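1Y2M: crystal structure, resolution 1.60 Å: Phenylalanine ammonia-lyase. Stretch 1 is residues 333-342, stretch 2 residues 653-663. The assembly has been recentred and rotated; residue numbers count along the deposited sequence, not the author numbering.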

# COMPACT_ATOMS: atom_id res chain seq x y z
N ARG B 333 -14.57 -11.59 -29.45
CA ARG B 333 -15.07 -12.47 -30.48
C ARG B 333 -15.48 -11.68 -31.75
O ARG B 333 -15.10 -12.04 -32.86
CB ARG B 333 -16.29 -13.27 -29.92
CG ARG B 333 -16.87 -14.30 -30.91
CD ARG B 333 -17.84 -15.27 -30.25
NE ARG B 333 -19.06 -14.61 -29.72
CZ ARG B 333 -19.33 -14.40 -28.42
NH1 ARG B 333 -18.47 -14.73 -27.43
NH2 ARG B 333 -20.48 -13.81 -28.09
N LYS B 334 -16.22 -10.60 -31.54
CA LYS B 334 -16.68 -9.73 -32.63
C LYS B 334 -15.49 -9.19 -33.41
O LYS B 334 -15.45 -9.27 -34.64
CB LYS B 334 -17.53 -8.60 -32.08
CG LYS B 334 -17.87 -7.55 -33.15
CD LYS B 334 -19.34 -7.16 -33.18
CE LYS B 334 -19.80 -6.48 -31.95
NZ LYS B 334 -21.18 -5.94 -32.15
N LEU B 335 -14.49 -8.69 -32.69
CA LEU B 335 -13.31 -8.12 -33.33
C LEU B 335 -12.54 -9.15 -34.13
O LEU B 335 -11.95 -8.78 -35.14
CB LEU B 335 -12.39 -7.50 -32.30
CG LEU B 335 -12.95 -6.28 -31.54
CD1 LEU B 335 -11.96 -5.88 -30.51
CD2 LEU B 335 -13.24 -5.10 -32.50
N LEU B 336 -12.47 -10.42 -33.67
CA LEU B 336 -11.70 -11.45 -34.38
C LEU B 336 -12.40 -12.10 -35.57
O LEU B 336 -11.75 -12.79 -36.37
CB LEU B 336 -11.20 -12.55 -33.41
CG LEU B 336 -10.18 -12.01 -32.38
CD1 LEU B 336 -9.89 -13.03 -31.29
CD2 LEU B 336 -8.92 -11.56 -33.11
N GLU B 337 -13.71 -11.90 -35.71
CA GLU B 337 -14.42 -12.47 -36.85
C GLU B 337 -13.81 -11.98 -38.12
O GLU B 337 -13.55 -10.79 -38.27
CB GLU B 337 -15.88 -12.09 -36.84
CG GLU B 337 -16.57 -12.76 -35.71
CD GLU B 337 -17.90 -13.35 -36.07
OE1 GLU B 337 -18.29 -13.35 -37.27
OE2 GLU B 337 -18.53 -13.84 -35.11
N GLY B 338 -13.55 -12.91 -39.01
CA GLY B 338 -13.02 -12.54 -40.31
C GLY B 338 -11.51 -12.39 -40.36
O GLY B 338 -10.95 -12.18 -41.46
N SER B 339 -10.84 -12.47 -39.21
CA SER B 339 -9.37 -12.47 -39.18
C SER B 339 -8.81 -13.68 -39.93
O SER B 339 -9.30 -14.78 -39.79
CB SER B 339 -8.82 -12.49 -37.75
OG SER B 339 -7.39 -12.39 -37.77
N ARG B 340 -7.79 -13.46 -40.75
CA ARG B 340 -7.04 -14.56 -41.34
C ARG B 340 -5.72 -14.74 -40.63
O ARG B 340 -4.93 -15.58 -41.03
CB ARG B 340 -6.83 -14.32 -42.84
CG ARG B 340 -8.13 -14.32 -43.64
CD ARG B 340 -7.94 -13.96 -45.11
NE ARG B 340 -7.00 -14.85 -45.78
CZ ARG B 340 -6.20 -14.52 -46.79
NH1 ARG B 340 -6.18 -13.28 -47.32
NH2 ARG B 340 -5.38 -15.45 -47.28
N PHE B 341 -5.50 -14.02 -39.54
CA PHE B 341 -4.32 -14.23 -38.67
C PHE B 341 -4.70 -15.18 -37.48
O PHE B 341 -4.04 -16.18 -37.22
CB PHE B 341 -3.84 -12.93 -38.05
CG PHE B 341 -3.06 -12.00 -38.96
CD1 PHE B 341 -1.89 -12.40 -39.61
CD2 PHE B 341 -3.45 -10.68 -39.09
CE1 PHE B 341 -1.14 -11.52 -40.36
CE2 PHE B 341 -2.70 -9.78 -39.88
CZ PHE B 341 -1.54 -10.21 -40.48
N ALA B 342 -5.77 -14.83 -36.79
CA ALA B 342 -6.25 -15.66 -35.67
C ALA B 342 -6.80 -16.96 -36.22
O ALA B 342 -7.42 -16.98 -37.30
CB ALA B 342 -7.32 -14.95 -34.89
N PRO B 653 0.37 -5.56 -46.91
CA PRO B 653 -0.22 -6.88 -46.98
C PRO B 653 -1.04 -7.24 -45.74
O PRO B 653 -1.90 -8.10 -45.83
CB PRO B 653 0.97 -7.82 -47.18
CG PRO B 653 2.11 -7.10 -46.63
CD PRO B 653 1.83 -5.64 -46.93
N ALA B 654 -0.83 -6.55 -44.63
CA ALA B 654 -1.64 -6.76 -43.42
C ALA B 654 -3.13 -6.58 -43.74
O ALA B 654 -3.98 -7.23 -43.13
CB ALA B 654 -1.23 -5.80 -42.35
N LEU B 655 -3.44 -5.67 -44.66
CA LEU B 655 -4.85 -5.43 -45.01
C LEU B 655 -5.49 -6.68 -45.61
O LEU B 655 -6.72 -6.77 -45.66
CB LEU B 655 -4.94 -4.26 -45.98
CG LEU B 655 -4.36 -2.97 -45.43
CD1 LEU B 655 -4.36 -1.89 -46.51
CD2 LEU B 655 -5.07 -2.46 -44.20
N SER B 656 -4.68 -7.61 -46.08
CA SER B 656 -5.16 -8.90 -46.64
C SER B 656 -5.61 -9.92 -45.58
O SER B 656 -6.32 -10.89 -45.90
CB SER B 656 -4.08 -9.56 -47.49
OG SER B 656 -3.82 -8.81 -48.65
N TYR B 657 -5.19 -9.73 -44.33
CA TYR B 657 -5.37 -10.73 -43.32
C TYR B 657 -6.08 -10.25 -42.09
O TYR B 657 -6.64 -11.06 -41.36
CB TYR B 657 -4.00 -11.28 -42.90
CG TYR B 657 -3.19 -11.83 -44.06
CD1 TYR B 657 -3.55 -13.01 -44.70
CD2 TYR B 657 -2.06 -11.16 -44.50
CE1 TYR B 657 -2.80 -13.50 -45.77
CE2 TYR B 657 -1.33 -11.62 -45.58
CZ TYR B 657 -1.69 -12.78 -46.21
OH TYR B 657 -0.93 -13.23 -47.26
N LEU B 658 -6.02 -8.94 -41.81
CA LEU B 658 -6.65 -8.42 -40.60
C LEU B 658 -8.15 -8.66 -40.67
O LEU B 658 -8.75 -8.62 -41.75
CB LEU B 658 -6.42 -6.93 -40.47
CG LEU B 658 -5.04 -6.55 -40.00
CD1 LEU B 658 -4.76 -5.13 -40.34
CD2 LEU B 658 -4.92 -6.75 -38.58
N SER B 659 -8.76 -8.80 -39.49
CA SER B 659 -10.21 -8.68 -39.35
C SER B 659 -10.65 -7.39 -39.93
O SER B 659 -9.95 -6.42 -39.76
CB SER B 659 -10.66 -8.61 -37.89
OG SER B 659 -10.82 -9.92 -37.45
N PRO B 660 -11.87 -7.34 -40.51
CA PRO B 660 -12.34 -6.04 -40.94
C PRO B 660 -12.46 -5.00 -39.83
O PRO B 660 -12.36 -3.80 -40.11
CB PRO B 660 -13.73 -6.34 -41.52
CG PRO B 660 -14.11 -7.64 -41.01
CD PRO B 660 -12.82 -8.41 -40.86
N ARG B 661 -12.70 -5.45 -38.60
CA ARG B 661 -12.89 -4.56 -37.47
C ARG B 661 -11.55 -4.12 -36.92
O ARG B 661 -11.40 -2.99 -36.47
CB ARG B 661 -13.78 -5.18 -36.37
CG ARG B 661 -15.23 -5.29 -36.80
CD ARG B 661 -16.10 -5.93 -35.76
NE ARG B 661 -17.48 -6.05 -36.23
CZ ARG B 661 -18.43 -5.11 -36.13
NH1 ARG B 661 -18.19 -3.95 -35.53
NH2 ARG B 661 -19.64 -5.35 -36.60
N THR B 662 -10.57 -5.01 -36.91
CA THR B 662 -9.27 -4.57 -36.37
C THR B 662 -8.51 -3.72 -37.40
O THR B 662 -7.66 -2.91 -37.03
CB THR B 662 -8.37 -5.71 -35.89
OG1 THR B 662 -8.13 -6.64 -36.93
CG2 THR B 662 -8.97 -6.47 -34.69
N GLN B 663 -8.85 -3.89 -38.69
CA GLN B 663 -8.28 -3.05 -39.73
C GLN B 663 -8.60 -1.55 -39.48
O GLN B 663 -7.84 -0.64 -39.86
CB GLN B 663 -8.78 -3.51 -41.10
CG GLN B 663 -8.12 -2.82 -42.30
CD GLN B 663 -8.71 -3.34 -43.62
OE1 GLN B 663 -8.88 -4.55 -43.78
NE2 GLN B 663 -9.08 -2.43 -44.53

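The hydroxyl of a single serine, Ser-659, sits in the curl of backbone that closes the helix of the first stretch, among more carbonyl oxygens than its one proton can serve. Ser-659 OG lies 2.8 Å from Leu-335 O and 3.0 Å from Glu-337 O, both within hydrogen-bonding reach; the geometry does not settle which one receives the proton. Leu-336 O is also near Ser-659 OG, at 3.2 Å, but at a poor angle; it accepts instead from Ser-339 N, 3.0 Å away, closing the type II turn from Leu-336 to Ser-339. Serine suits this buried spot: it is small enough to enter the turn and brings a donor to carbonyls at the end of a helix. Here the backbones nearly touch, with the CA atoms of Ser-339 and Ser-659 3.9 Å apart.

Gly-338 occupies the third position of the turn at phi/psi 85/-7, where a side chain would be jammed against the preceding carbonyl; an ideal CB would also lie 2.9 Å from Pro-660 CD, a clash. The proline ring packs close, its CD 3.6 Å from Glu-337 O.

Beyond the turn, Arg-340 grips the second stretch twice. Its backbone N donates to Tyr-657 O at 2.7 Å and 165°, a nearly straight bond, while the side chain, CB directed toward the partner, brings NH1 to 2.8 Å from Ser-656 O in a weak bond (129°). Tyr-657 CE1 lies over one face of the guanidinium, 3.6 Å from Arg-340 NH2. Ser-339 OG steadies this segment by accepting from Phe-341 N and Ala-342 N, each at 3.1 Å.

Phe-341 supplies the buried apolar part. Tyr-657 CB stands 3.6 Å from the centroid of the Phe-341 ring and only 12° off its normal, a CH-pi contact over the face. The two aromatic rings meet obliquely, centroids 5.5 Å apart and planes at 46°, and Phe-341 CE2 reaches Leu-658 CD2 at 4.0 Å. Tyr-657 has 102 Å² covered, the most of any residue here, and its OH is hydrogen-bonded elsewhere in the structure.

Alongside the helix of the first stretch, Arg-661 directs its CB toward it. Its aliphatic part packs on the leucine, Leu-335 CD2 3.9 Å from Arg-661 CB, while Lys-334 CG lies over one face of the Arg-661 guanidinium, 3.4 Å from Arg-661 NE. Altogether the contact buries 681 Å², summed over both sides.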